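PDB 5OVS: BPH, which forms a tetradecameric double ring homologous to the proteasome and probably hydrolyses peptide bonds of proteins inside its central cavity. Local coordinates for residues K[71-82]-K[117-128]. Numbering follows the deposited sequence.
Sequences LDSVARIFCVWN and RGIFGVAAHRTV
In Ile77, CG2 stands anti to the backbone N and CG1 anti to the carbonyl carbon (chi1 -65°), which sends CG2 to Val122 and CD1 to Phe120. Helix 74-91 here lies against strand 118-122 of one beta-sheet, part of the helix-covered beta-sandwich of the proteasome-type Ntn-hydrolase fold. The axes of 74-82 and 118-122 cross at -33°. Ile77 CD1 sits over one face of the Phe120 ring, 3.4 Å from its CG, displaced toward the rim, a CH-pi contact. Its other branch is packed tightly, with CG2 only 3.3 Å from Val122 CG2. One turn on, Val122 CB and both its methyls lie over one face of the Trp81 indole, and CG1 comes to 3.4 Å from Trp81 CD1. Val128 CG1 fits between Val74 and Ile77, while its CG2 meets the edge of Phe78. Leu56 and Ile57 of a second subunit pack on Val74 and Phe78, so the contact borders a subunit interface.

Before the helix, Asp72 joins two arginines. Arg117 NE gives a 2.8 Å bond to Asp72 OD2 on the anti side, and the carboxylate and guanidinium planes are nearly perpendicular (88°). Arg76 NH1 takes OD1 on the syn side. Arg117 also pairs with Asp43. A leucine in place of Arg117 would probably leave OD2 of Asp72 without its charged mate and Asp43 without this salt bridge. Ser73 is the N-cap, its OG accepting from Arg76 N.

At the other end, Arg126 is anchored by Glu105 O and Ser107, and Asn82 ND2 by His91 O of the second subunit. A water bridges the pair, accepting from Arg126 NE at 2.7 Å and donating to Asn82 OD1.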
ATOM      1  N   LEU K  71     -42.348 -13.193  16.745  1.00 41.13           N
ATOM      2  CA  LEU K  71     -40.917 -13.213  17.092  1.00 37.74           C
ATOM      3  C   LEU K  71     -40.742 -14.029  18.368  1.00 36.40           C
ATOM      4  O   LEU K  71     -40.166 -13.550  19.332  1.00 35.50           O
ATOM      5  CB  LEU K  71     -40.415 -11.778  17.318  1.00 36.19           C
ATOM      6  CG  LEU K  71     -40.542 -10.796  16.154  1.00 35.79           C
ATOM      7  CD1 LEU K  71     -40.288  -9.359  16.591  1.00 34.79           C
ATOM      8  CD2 LEU K  71     -39.613 -11.187  15.022  1.00 35.68           C
ATOM      9  N   ASP K  72     -41.272 -15.253  18.382  1.00 35.60           N
ATOM     10  CA  ASP K  72     -41.312 -16.063  19.603  1.00 34.49           C
ATOM     11  C   ASP K  72     -40.701 -17.450  19.460  1.00 34.33           C
ATOM     12  O   ASP K  72     -40.911 -18.314  20.311  1.00 34.01           O
ATOM     13  CB  ASP K  72     -42.744 -16.160  20.135  1.00 35.05           C
ATOM     14  CG  ASP K  72     -43.751 -16.649  19.090  1.00 35.33           C
ATOM     15  OD1 ASP K  72     -43.384 -17.194  18.027  1.00 34.19           O
ATOM     16  OD2 ASP K  72     -44.947 -16.473  19.360  1.00 36.44           O
ATOM     17  N   SER K  73     -39.937 -17.661  18.394  1.00 34.43           N
ATOM     18  CA  SER K  73     -39.022 -18.801  18.317  1.00 34.35           C
ATOM     19  C   SER K  73     -37.769 -18.419  17.531  1.00 34.07           C
ATOM     20  O   SER K  73     -37.781 -17.455  16.761  1.00 33.87           O
ATOM     21  CB  SER K  73     -39.699 -19.969  17.630  1.00 34.42           C
ATOM     22  OG  SER K  73     -39.617 -19.809  16.228  1.00 34.68           O
ATOM     23  N   VAL K  74     -36.697 -19.184  17.720  1.00 34.49           N
ATOM     24  CA  VAL K  74     -35.438 -18.972  17.007  1.00 34.29           C
ATOM     25  C   VAL K  74     -35.641 -19.036  15.483  1.00 34.81           C
ATOM     26  O   VAL K  74     -35.211 -18.130  14.755  1.00 34.92           O
ATOM     27  CB  VAL K  74     -34.371 -19.998  17.471  1.00 34.91           C
ATOM     28  CG1 VAL K  74     -33.184 -20.058  16.522  1.00 34.88           C
ATOM     29  CG2 VAL K  74     -33.891 -19.660  18.871  1.00 34.84           C
ATOM     30  N   ALA K  75     -36.322 -20.077  15.007  1.00 35.91           N
ATOM     31  CA  ALA K  75     -36.592 -20.249  13.569  1.00 36.71           C
ATOM     32  C   ALA K  75     -37.455 -19.133  12.972  1.00 37.51           C
ATOM     33  O   ALA K  75     -37.279 -18.756  11.804  1.00 37.46           O
ATOM     34  CB  ALA K  75     -37.239 -21.598  13.300  1.00 36.52           C
ATOM     35  N   ARG K  76     -38.384 -18.607  13.761  1.00 38.43           N
ATOM     36  CA  ARG K  76     -39.241 -17.514  13.288  1.00 40.61           C
ATOM     37  C   ARG K  76     -38.497 -16.196  13.252  1.00 38.18           C
ATOM     38  O   ARG K  76     -38.700 -15.390  12.354  1.00 38.34           O
ATOM     39  CB  ARG K  76     -40.488 -17.373  14.158  1.00 43.52           C
ATOM     40  CG  ARG K  76     -41.520 -18.448  13.899  1.00 47.71           C
ATOM     41  CD  ARG K  76     -42.661 -18.377  14.905  1.00 52.71           C
ATOM     42  NE  ARG K  76     -43.569 -19.515  14.792  1.00 56.88           N
ATOM     43  CZ  ARG K  76     -44.582 -19.761  15.621  1.00 60.71           C
ATOM     44  NH1 ARG K  76     -44.828 -18.954  16.654  1.00 62.50           N
ATOM     45  NH2 ARG K  76     -45.348 -20.829  15.427  1.00 61.11           N
ATOM     46  N   ILE K  77     -37.647 -15.972  14.239  1.00 37.33           N
ATOM     47  CA  ILE K  77     -36.861 -14.748  14.290  1.00 37.12           C
ATOM     48  C   ILE K  77     -35.833 -14.758  13.169  1.00 36.29           C
ATOM     49  O   ILE K  77     -35.621 -13.747  12.506  1.00 36.76           O
ATOM     50  CB  ILE K  77     -36.168 -14.559  15.662  1.00 37.26           C
ATOM     51  CG1 ILE K  77     -37.222 -14.354  16.758  1.00 37.41           C
ATOM     52  CG2 ILE K  77     -35.199 -13.370  15.628  1.00 36.39           C
ATOM     53  CD1 ILE K  77     -36.706 -14.602  18.159  1.00 37.82           C
ATOM     54  N   PHE K  78     -35.200 -15.896  12.936  1.00 36.14           N
ATOM     55  CA  PHE K  78     -34.217 -15.959  11.866  1.00 36.03           C
ATOM     56  C   PHE K  78     -34.828 -15.608  10.507  1.00 36.52           C
ATOM     57  O   PHE K  78     -34.256 -14.867   9.717  1.00 36.85           O
ATOM     58  CB  PHE K  78     -33.575 -17.334  11.762  1.00 35.85           C
ATOM     59  CG  PHE K  78     -32.747 -17.471  10.539  1.00 35.44           C
ATOM     60  CD1 PHE K  78     -31.559 -16.765  10.431  1.00 34.98           C
ATOM     61  CD2 PHE K  78     -33.195 -18.207   9.462  1.00 35.51           C
ATOM     62  CE1 PHE K  78     -30.798 -16.832   9.282  1.00 35.40           C
ATOM     63  CE2 PHE K  78     -32.443 -18.281   8.309  1.00 35.86           C
ATOM     64  CZ  PHE K  78     -31.242 -17.591   8.217  1.00 35.91           C
ATOM     65  N   CYS K  79     -35.990 -16.177  10.252  1.00 37.34           N
ATOM     66  CA  CYS K  79     -36.714 -15.972   9.021  1.00 38.22           C
ATOM     67  C   CYS K  79     -37.084 -14.502   8.800  1.00 36.76           C
ATOM     68  O   CYS K  79     -36.932 -13.957   7.694  1.00 37.36           O
ATOM     69  CB  CYS K  79     -37.967 -16.842   9.086  1.00 41.36           C
ATOM     70  SG  CYS K  79     -39.004 -16.758   7.643  1.00 46.16           S
ATOM     71  N   VAL K  80     -37.570 -13.856   9.851  1.00 35.79           N
ATOM     72  CA  VAL K  80     -37.898 -12.421   9.809  1.00 35.26           C
ATOM     73  C   VAL K  80     -36.637 -11.570   9.569  1.00 35.59           C
ATOM     74  O   VAL K  80     -36.617 -10.697   8.683  1.00 34.58           O
ATOM     75  CB  VAL K  80     -38.592 -11.988  11.120  1.00 35.21           C
ATOM     76  CG1 VAL K  80     -38.664 -10.476  11.247  1.00 34.86           C
ATOM     77  CG2 VAL K  80     -39.989 -12.588  11.197  1.00 36.49           C
ATOM     78  N   TRP K  81     -35.579 -11.828  10.352  1.00 35.09           N
ATOM     79  CA  TRP K  81     -34.334 -11.067  10.203  1.00 34.37           C
ATOM     80  C   TRP K  81     -33.679 -11.277   8.851  1.00 34.13           C
ATOM     81  O   TRP K  81     -33.117 -10.340   8.287  1.00 34.17           O
ATOM     82  CB  TRP K  81     -33.346 -11.339  11.343  1.00 34.19           C
ATOM     83  CG  TRP K  81     -33.190 -10.150  12.212  1.00 33.70           C
ATOM     84  CD1 TRP K  81     -32.070  -9.400  12.368  1.00 33.46           C
ATOM     85  CD2 TRP K  81     -34.209  -9.525  13.001  1.00 33.73           C
ATOM     86  NE1 TRP K  81     -32.313  -8.363  13.232  1.00 33.22           N
ATOM     87  CE2 TRP K  81     -33.620  -8.415  13.634  1.00 33.45           C
ATOM     88  CE3 TRP K  81     -35.560  -9.808  13.244  1.00 34.15           C
ATOM     89  CZ2 TRP K  81     -34.330  -7.580  14.496  1.00 33.44           C
ATOM     90  CZ3 TRP K  81     -36.270  -8.978  14.104  1.00 34.09           C
ATOM     91  CH2 TRP K  81     -35.649  -7.877  14.721  1.00 34.31           C
ATOM     92  N   ASN K  82     -33.772 -12.484   8.309  1.00 34.27           N
ATOM     93  CA  ASN K  82     -33.208 -12.726   6.986  1.00 35.31           C
ATOM     94  C   ASN K  82     -33.938 -11.937   5.905  1.00 35.24           C
ATOM     95  O   ASN K  82     -33.304 -11.378   5.034  1.00 35.93           O
ATOM     96  CB  ASN K  82     -33.211 -14.210   6.637  1.00 36.07           C
ATOM     97  CG  ASN K  82     -32.257 -14.532   5.504  1.00 36.33           C
ATOM     98  OD1 ASN K  82     -31.039 -14.418   5.656  1.00 36.67           O
ATOM     99  ND2 ASN K  82     -32.803 -14.923   4.365  1.00 36.48           N
ATOM    100  N   ARG K 117     -43.059 -15.332  25.444  1.00 36.05           N
ATOM    101  CA  ARG K 117     -42.622 -16.697  25.171  1.00 35.48           C
ATOM    102  C   ARG K 117     -41.105 -16.927  25.232  1.00 33.36           C
ATOM    103  O   ARG K 117     -40.647 -18.027  24.968  1.00 32.59           O
ATOM    104  CB  ARG K 117     -43.261 -17.203  23.871  1.00 37.08           C
ATOM    105  CG  ARG K 117     -44.768 -17.412  24.062  1.00 39.23           C
ATOM    106  CD  ARG K 117     -45.641 -17.252  22.823  1.00 40.03           C
ATOM    107  NE  ARG K 117     -45.451 -16.011  22.057  1.00 41.17           N
ATOM    108  CZ  ARG K 117     -45.832 -14.792  22.441  1.00 41.47           C
ATOM    109  NH1 ARG K 117     -46.406 -14.587  23.622  1.00 43.16           N
ATOM    110  NH2 ARG K 117     -45.612 -13.761  21.634  1.00 40.92           N
ATOM    111  N   GLY K 118     -40.332 -15.908  25.596  1.00 31.95           N
ATOM    112  CA  GLY K 118     -38.901 -16.102  25.854  1.00 30.89           C
ATOM    113  C   GLY K 118     -38.081 -14.853  25.622  1.00 30.02           C
ATOM    114  O   GLY K 118     -38.598 -13.834  25.182  1.00 29.38           O
ATOM    115  N   ILE K 119     -36.785 -14.942  25.909  1.00 29.96           N
ATOM    116  CA  ILE K 119     -35.861 -13.866  25.595  1.00 29.18           C
ATOM    117  C   ILE K 119     -34.847 -14.315  24.546  1.00 29.91           C
ATOM    118  O   ILE K 119     -34.300 -15.414  24.610  1.00 31.52           O
ATOM    119  CB  ILE K 119     -35.173 -13.333  26.848  1.00 29.06           C
ATOM    120  CG1 ILE K 119     -34.457 -14.448  27.622  1.00 28.85           C
ATOM    121  CG2 ILE K 119     -36.197 -12.655  27.746  1.00 29.10           C
ATOM    122  CD1 ILE K 119     -33.378 -13.919  28.546  1.00 28.59           C
ATOM    123  N   PHE K 120     -34.612 -13.455  23.567  1.00 29.61           N
ATOM    124  CA  PHE K 120     -33.832 -13.812  22.402  1.00 29.06           C
ATOM    125  C   PHE K 120     -32.885 -12.684  22.018  1.00 28.17           C
ATOM    126  O   PHE K 120     -33.006 -11.554  22.484  1.00 27.76           O
ATOM    127  CB  PHE K 120     -34.763 -14.061  21.212  1.00 29.59           C
ATOM    128  CG  PHE K 120     -35.832 -15.106  21.454  1.00 30.08           C
ATOM    129  CD1 PHE K 120     -35.579 -16.445  21.212  1.00 30.06           C
ATOM    130  CD2 PHE K 120     -37.093 -14.744  21.880  1.00 30.02           C
ATOM    131  CE1 PHE K 120     -36.560 -17.398  21.412  1.00 30.55           C
ATOM    132  CE2 PHE K 120     -38.075 -15.692  22.076  1.00 30.22           C
ATOM    133  CZ  PHE K 120     -37.812 -17.020  21.840  1.00 30.50           C
ATOM    134  N   GLY K 121     -31.944 -13.005  21.149  1.00 27.78           N
ATOM    135  CA  GLY K 121     -31.085 -11.996  20.557  1.00 27.09           C
ATOM    136  C   GLY K 121     -30.766 -12.360  19.133  1.00 26.61           C
ATOM    137  O   GLY K 121     -30.763 -13.529  18.774  1.00 25.16           O
ATOM    138  N   VAL K 122     -30.515 -11.342  18.323  1.00 27.17           N
ATOM    139  CA  VAL K 122     -30.044 -11.527  16.962  1.00 27.49           C
ATOM    140  C   VAL K 122     -28.837 -10.648  16.800  1.00 28.10           C
ATOM    141  O   VAL K 122     -28.956  -9.428  16.850  1.00 27.73           O
ATOM    142  CB  VAL K 122     -31.074 -11.098  15.904  1.00 27.78           C
ATOM    143  CG1 VAL K 122     -30.628 -11.571  14.516  1.00 28.17           C
ATOM    144  CG2 VAL K 122     -32.442 -11.640  16.240  1.00 28.10           C
ATOM    145  N   ALA K 123     -27.670 -11.265  16.621  1.00 29.53           N
ATOM    146  CA  ALA K 123     -26.456 -10.511  16.392  1.00 30.23           C
ATOM    147  C   ALA K 123     -26.445 -10.059  14.931  1.00 31.16           C
ATOM    148  O   ALA K 123     -27.284 -10.493  14.135  1.00 31.63           O
ATOM    149  CB  ALA K 123     -25.233 -11.349  16.726  1.00 30.94           C
ATOM    150  N   ALA K 124     -25.492  -9.195  14.600  1.00 31.42           N
ATOM    151  CA  ALA K 124     -25.419  -8.531  13.290  1.00 32.21           C
ATOM    152  C   ALA K 124     -25.374  -9.485  12.093  1.00 32.71           C
ATOM    153  O   ALA K 124     -25.870  -9.150  11.013  1.00 32.41           O
ATOM    154  CB  ALA K 124     -24.212  -7.594  13.258  1.00 31.75           C
ATOM    155  N   HIS K 125     -24.792 -10.667  12.283  1.00 32.99           N
ATOM    156  CA  HIS K 125     -24.720 -11.665  11.221  1.00 33.77           C
ATOM    157  C   HIS K 125     -25.909 -12.650  11.249  1.00 34.09           C
ATOM    158  O   HIS K 125     -25.800 -13.781  10.764  1.00 34.27           O
ATOM    159  CB  HIS K 125     -23.379 -12.382  11.299  1.00 34.65           C
ATOM    160  CG  HIS K 125     -22.209 -11.466  11.095  1.00 36.34           C
ATOM    161  ND1 HIS K 125     -21.509 -10.902  12.141  1.00 36.73           N
ATOM    162  CD2 HIS K 125     -21.638 -10.988   9.961  1.00 36.90           C
ATOM    163  CE1 HIS K 125     -20.547 -10.131  11.662  1.00 37.07           C
ATOM    164  NE2 HIS K 125     -20.607 -10.162  10.342  1.00 37.50           N
ATOM    165  N   ARG K 126     -27.037 -12.189  11.797  1.00 33.04           N
ATOM    166  CA  ARG K 126     -28.291 -12.952  11.908  1.00 33.74           C
ATOM    167  C   ARG K 126     -28.191 -14.238  12.747  1.00 33.14           C
ATOM    168  O   ARG K 126     -28.958 -15.188  12.562  1.00 33.98           O
ATOM    169  CB  ARG K 126     -28.926 -13.164  10.531  1.00 34.19           C
ATOM    170  CG  ARG K 126     -29.518 -11.851  10.017  1.00 35.07           C
ATOM    171  CD  ARG K 126     -29.759 -11.814   8.516  1.00 35.05           C
ATOM    172  NE  ARG K 126     -28.615 -12.274   7.736  1.00 35.02           N
ATOM    173  CZ  ARG K 126     -27.472 -11.604   7.590  1.00 36.54           C
ATOM    174  NH1 ARG K 126     -27.274 -10.427   8.178  1.00 36.84           N
ATOM    175  NH2 ARG K 126     -26.502 -12.126   6.852  1.00 37.85           N
ATOM    176  N   THR K 127     -27.268 -14.214  13.699  1.00 31.15           N
ATOM    177  CA  THR K 127     -27.121 -15.261  14.680  1.00 31.50           C
ATOM    178  C   THR K 127     -28.216 -15.127  15.705  1.00 30.42           C
ATOM    179  O   THR K 127     -28.115 -14.287  16.590  1.00 32.14           O
ATOM    180  CB  THR K 127     -25.787 -15.099  15.442  1.00 31.87           C
ATOM    181  OG1 THR K 127     -24.728 -14.897  14.505  1.00 32.43           O
ATOM    182  CG2 THR K 127     -25.507 -16.310  16.319  1.00 32.17           C
ATOM    183  N   VAL K 128     -29.255 -15.942  15.588  1.00 29.34           N
ATOM    184  CA  VAL K 128     -30.384 -15.893  16.509  1.00 28.28           C
ATOM    185  C   VAL K 128     -30.164 -16.839  17.672  1.00 28.12           C
ATOM    186  O   VAL K 128     -29.837 -18.002  17.473  1.00 27.53           O
ATOM    187  CB  VAL K 128     -31.712 -16.306  15.839  1.00 27.85           C
ATOM    188  CG1 VAL K 128     -32.863 -16.145  16.818  1.00 27.50           C
ATOM    189  CG2 VAL K 128     -31.947 -15.514  14.570  1.00 27.72           C
TER
HETATM  190  O   HOH W   1     -29.687  -7.767  14.138  1.00 25.74           O
HETATM  191  O   HOH W   2     -28.473 -14.706   6.558  1.00 37.02           O